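Local coordinates for uncharacterized protein (PDB 4Q0Y) that is of unknown function but adopts a hot dog, thioesterase-like fold and forms a two-chain assembly with bound cadmium ions, at residues F16-F19 / S20-S23; I30-E33 / E34-S37. All blocks are in the same frame, centred on the assembly; numbering follows the deposited sequence. Where two conformers were deposited one is given.

In the fold
Contact 1 (16-19 with 20-23) and contact 2 (30-33 with 34-37) follow each other along the chain. Contact 1 lies in the loop between strands 4-15 and 26-30, which are antiparallel neighbours. Contact 2 is the turn from strand 26-30 into helix 33-44. Strand 26-30 thus joins the two. They do not touch: their centres are 24 Å apart, their nearest atoms about 12 Å, and they lie on opposite sides of the chain's centre. No active site is established. Contact 2 binds cadmium directly and reaches the second subunit. No chain of the assembly other than its own touches contact 1. Its Phe19 side chain is about 11 Å from a cadmium ion.

Contact 1: F16-F19 / S20-S23; sequences FNSF and SKFS
Ser18 OG accepts two backbone N-H groups from the next turn of the loop. Ser20 N is 3.0 Å from Ser18 OG, with a nearly straight angle of 165° at the hydrogen. Lys21 N is also 3.0 Å from Ser18 OG, but its bond is more bent, at 150°. Ser20 OG adds a third, weak hydrogen bond to the same oxygen. Ser18 OG lies anti to the backbone N (chi1 179°), beside the carbonyl carbon, where the following N-H groups reach it. The bond to Ser20 N makes this an ST turn. It lies in the loop that links strands 4-15 and 26-30 of the hot dog sheet. Further down the loop a water bridges the two arms. It donates to Asn17 OD1 at 2.8 Å and to Lys21 O at 2.9 Å. The Asn17 amide lies alongside Ser23, with Asn17 OD1 3.5 Å from Ser23 CB. The Ser23 hydroxyl is bonded to Lys15 O and Asp25 N at the base of the loop. The Phe16 ring turns its edge to the face of the Phe19 ring. Phe16 CE1 sits over the centre of the Phe19 ring, 3.6 Å above its plane. Phe16 also meets His71 of strand 68-80 edge-to-face. His71 makes weak hydrogen bonds to Ser18 O and Ser23 N, one to each arm.

Contact 2: I30-E33 / E34-S37; sequences IYDE and EKLS. With CD (cadmium ion), chain L.
Asp32 and Leu36 meet across the first turn of helix 33-44. Leu36 N bonds to Asp32 O at 3.0 Å. The Asp32 side chain folds back over the same turn. Asp32 OD2 accepts Lys35 N at 3.0 Å, on the anti side and 16° out of the carboxylate plane. Asp32 holds the N-cap position, and this is a capping bond. Its negative charge near the helix start would probably be favoured by the helix dipole. A water donates to Asp32 OD1 and accepts from Glu34 N. In this hot dog fold the helix packs against the sheet through Leu36. Leu36 CG is anti to its own carbonyl carbon (chi1 -64°), which sets it beside Asp32 O. Leu36 CD1 touches Tyr31 O at 3.5 Å, and Leu36 CD2 lies 4.3 Å from Ile30 CG2. Leu36 also rests on Leu8 and Ile11 of strand 4-15. Glu33 bonds through its backbone O to Ser37 N at 2.9 Å. A bend at chi2 (63°) carries the Glu33 carboxylate to cadmium. Both oxygens chelate the ion, Glu33 OE1 at 2.2 Å and Glu33 OE2 at 2.5 Å from the cadmium, and three waters are further ligands. Glu33 OE2 also bonds to Gly1 N of the second subunit.

Contact 1: F16-F19 / S20-S23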
loop_
_atom_site.group_PDB
_atom_site.type_symbol
_atom_site.label_atom_id
_atom_site.label_comp_id
_atom_site.label_asym_id
_atom_site.label_seq_id
_atom_site.Cartn_x
_atom_site.Cartn_y
_atom_site.Cartn_z
ATOM N N PHE B 16 -22.491 5.746 -12.335
ATOM C CA PHE B 16 -22.181 4.763 -13.375
ATOM C C PHE B 16 -23.370 4.739 -14.332
ATOM O O PHE B 16 -24.367 4.077 -14.058
ATOM C CB PHE B 16 -21.913 3.393 -12.721
ATOM C CG PHE B 16 -21.154 2.429 -13.586
ATOM C CD1 PHE B 16 -21.629 2.060 -14.854
ATOM C CD2 PHE B 16 -19.998 1.823 -13.106
ATOM C CE1 PHE B 16 -20.930 1.146 -15.634
ATOM C CE2 PHE B 16 -19.299 0.889 -13.884
ATOM C CZ PHE B 16 -19.758 0.579 -15.148
ATOM N N ASN B 17 -23.291 5.473 -15.446
ATOM C CA ASN B 17 -24.422 5.571 -16.404
ATOM C C ASN B 17 -24.085 5.088 -17.822
ATOM O O ASN B 17 -24.847 5.329 -18.757
ATOM C CB ASN B 17 -24.970 7.013 -16.429
ATOM C CG ASN B 17 -23.956 8.023 -16.924
ATOM O OD1 ASN B 17 -22.844 7.673 -17.320
ATOM N ND2 ASN B 17 -24.294 9.291 -16.806
ATOM N N SER B 18 -22.928 4.448 -17.980
ATOM C CA SER B 18 -22.442 4.006 -19.285
ATOM C C SER B 18 -21.278 3.050 -19.105
ATOM O O SER B 18 -20.535 3.162 -18.137
ATOM C CB SER B 18 -21.960 5.206 -20.108
ATOM O OG SER B 18 -21.453 4.831 -21.368
ATOM N N PHE B 19 -21.140 2.103 -20.037
ATOM C CA PHE B 19 -19.943 1.241 -20.128
ATOM C C PHE B 19 -18.958 1.724 -21.208
ATOM O O PHE B 19 -17.961 1.049 -21.455
ATOM C CB PHE B 19 -20.356 -0.228 -20.371
ATOM C CG PHE B 19 -20.691 -0.979 -19.114
ATOM C CD1 PHE B 19 -19.689 -1.627 -18.400
ATOM C CD2 PHE B 19 -22.010 -1.041 -18.647
ATOM C CE1 PHE B 19 -19.991 -2.325 -17.232
ATOM C CE2 PHE B 19 -22.322 -1.738 -17.473
ATOM C CZ PHE B 19 -21.304 -2.373 -16.762
ATOM N N SER B 20 -19.242 2.851 -21.873
ATOM C CA SER B 20 -18.435 3.334 -22.999
ATOM C C SER B 20 -17.949 4.785 -22.903
ATOM O O SER B 20 -16.981 5.151 -23.575
ATOM C CB SER B 20 -19.207 3.119 -24.307
ATOM O OG SER B 20 -20.384 3.907 -24.350
ATOM N N LYS B 21 -18.649 5.609 -22.130
ATOM C CA LYS B 21 -18.381 7.029 -22.014
ATOM C C LYS B 21 -18.252 7.373 -20.537
ATOM O O LYS B 21 -19.119 6.992 -19.764
ATOM C CB LYS B 21 -19.565 7.774 -22.642
ATOM C CG LYS B 21 -19.741 7.582 -24.162
ATOM C CD LYS B 21 -18.493 7.901 -25.034
ATOM C CE LYS B 21 -17.823 9.208 -24.648
ATOM N NZ LYS B 21 -16.837 9.670 -25.671
ATOM N N PHE B 22 -17.178 8.050 -20.148
ATOM C CA PHE B 22 -16.980 8.430 -18.750
ATOM C C PHE B 22 -18.034 9.484 -18.328
ATOM O O PHE B 22 -18.260 10.449 -19.001
ATOM C CB PHE B 22 -15.578 8.972 -18.509
ATOM C CG PHE B 22 -15.244 9.102 -17.069
ATOM C CD1 PHE B 22 -14.739 8.024 -16.357
ATOM C CD2 PHE B 22 -15.419 10.312 -16.408
ATOM C CE1 PHE B 22 -14.441 8.123 -15.013
ATOM C CE2 PHE B 22 -15.139 10.411 -15.058
ATOM C CZ PHE B 22 -14.613 9.328 -14.354
ATOM N N SER B 23 -18.588 9.295 -17.152
ATOM C CA SER B 23 -19.789 9.958 -16.693
ATOM C C SER B 23 -19.448 11.363 -16.277
ATOM O O SER B 23 -18.372 11.578 -15.724
ATOM C CB SER B 23 -20.332 9.237 -15.451
ATOM O OG SER B 23 -21.459 9.925 -14.899
HETATM O O HOH W 1 -21.489 8.634 -19.534
#

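Contact 2: I30-E33 / E34-S37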
loop_
_atom_site.group_PDB
_atom_site.type_symbol
_atom_site.label_atom_id
_atom_site.label_comp_id
_atom_site.label_asym_id
_atom_site.label_seq_id
_atom_site.Cartn_x
_atom_site.Cartn_y
_atom_site.Cartn_z
ATOM N N ILE B 30 -13.797 11.818 -2.765
ATOM C CA ILE B 30 -13.124 11.156 -1.646
ATOM C C ILE B 30 -11.811 11.898 -1.409
ATOM O O ILE B 30 -10.976 11.984 -2.302
ATOM C CB ILE B 30 -12.873 9.651 -1.921
ATOM C CG1 ILE B 30 -14.212 8.917 -2.142
ATOM C CG2 ILE B 30 -12.101 9.008 -0.763
ATOM C CD1 ILE B 30 -14.077 7.527 -2.695
ATOM N N TYR B 31 -11.647 12.428 -0.199
ATOM C CA TYR B 31 -10.432 13.150 0.238
ATOM C C TYR B 31 -9.690 12.494 1.385
ATOM O O TYR B 31 -8.554 12.890 1.699
ATOM C CB TYR B 31 -10.830 14.551 0.737
ATOM C CG TYR B 31 -11.351 15.450 -0.348
ATOM C CD1 TYR B 31 -10.590 15.698 -1.489
ATOM C CD2 TYR B 31 -12.592 16.071 -0.231
ATOM C CE1 TYR B 31 -11.046 16.535 -2.499
ATOM C CE2 TYR B 31 -13.050 16.920 -1.223
ATOM C CZ TYR B 31 -12.278 17.139 -2.355
ATOM O OH TYR B 31 -12.742 17.931 -3.368
ATOM N N ASP B 32 -10.311 11.495 2.031
ATOM C CA ASP B 32 -9.767 10.897 3.249
ATOM C C ASP B 32 -8.415 10.221 2.996
ATOM O O ASP B 32 -8.309 9.343 2.125
ATOM C CB ASP B 32 -10.746 9.836 3.767
ATOM C CG ASP B 32 -10.288 9.211 5.069
ATOM O OD1 ASP B 32 -10.403 9.861 6.101
ATOM O OD2 ASP B 32 -9.768 8.081 5.027
ATOM N N GLU B 33 -7.392 10.639 3.752
ATOM C CA GLU B 33 -6.025 10.115 3.566
ATOM C C GLU B 33 -5.919 8.578 3.590
ATOM O O GLU B 33 -5.272 7.974 2.706
ATOM C CB GLU B 33 -5.087 10.727 4.609
ATOM C CG GLU B 33 -3.609 10.458 4.412
ATOM C CD GLU B 33 -3.042 11.029 3.125
ATOM O OE1 GLU B 33 -3.689 11.899 2.473
ATOM O OE2 GLU B 33 -1.903 10.633 2.749
ATOM N N GLU B 34 -6.591 7.952 4.550
ATOM C CA GLU B 34 -6.586 6.497 4.670
ATOM C C GLU B 34 -7.258 5.784 3.485
ATOM O O GLU B 34 -6.735 4.771 3.005
ATOM C CB GLU B 34 -7.192 6.057 6.000
ATOM C CG GLU B 34 -7.345 4.553 6.108
ATOM C CD GLU B 34 -7.312 4.001 7.519
ATOM O OE1 GLU B 34 -7.110 4.727 8.516
ATOM O OE2 GLU B 34 -7.469 2.776 7.615
ATOM N N LYS B 35 -8.394 6.299 3.007
ATOM C CA LYS B 35 -9.072 5.708 1.842
ATOM C C LYS B 35 -8.211 5.849 0.577
ATOM O O LYS B 35 -8.061 4.889 -0.190
ATOM C CB LYS B 35 -10.421 6.349 1.609
ATOM C CG LYS B 35 -11.397 6.074 2.740
ATOM C CD LYS B 35 -12.718 6.794 2.516
ATOM C CE LYS B 35 -13.650 6.346 3.638
ATOM N NZ LYS B 35 -14.913 7.125 3.646
ATOM N N LEU B 36 -7.610 7.026 0.412
ATOM C CA LEU B 36 -6.731 7.294 -0.737
ATOM C C LEU B 36 -5.496 6.392 -0.732
ATOM O O LEU B 36 -5.126 5.826 -1.794
ATOM C CB LEU B 36 -6.341 8.765 -0.803
ATOM C CG LEU B 36 -7.505 9.739 -1.038
ATOM C CD1 LEU B 36 -6.998 11.162 -0.923
ATOM C CD2 LEU B 36 -8.195 9.504 -2.372
ATOM N N SER B 37 -4.891 6.228 0.444
ATOM C CA SER B 37 -3.724 5.334 0.618
ATOM C C SER B 37 -4.072 3.883 0.251
ATOM O O SER B 37 -3.338 3.247 -0.498
ATOM C CB SER B 37 -3.199 5.405 2.060
ATOM O OG SER B 37 -2.251 4.384 2.393
HETATM CD CD CD L . -2.042 12.404 1.055
HETATM O O HOH W 2 -7.649 9.313 7.191
HETATM O O HOH W 3 -0.225 11.505 0.082
HETATM O O HOH W 4 -0.961 13.858 2.711
HETATM O O HOH W 5 -3.016 10.631 -0.080
#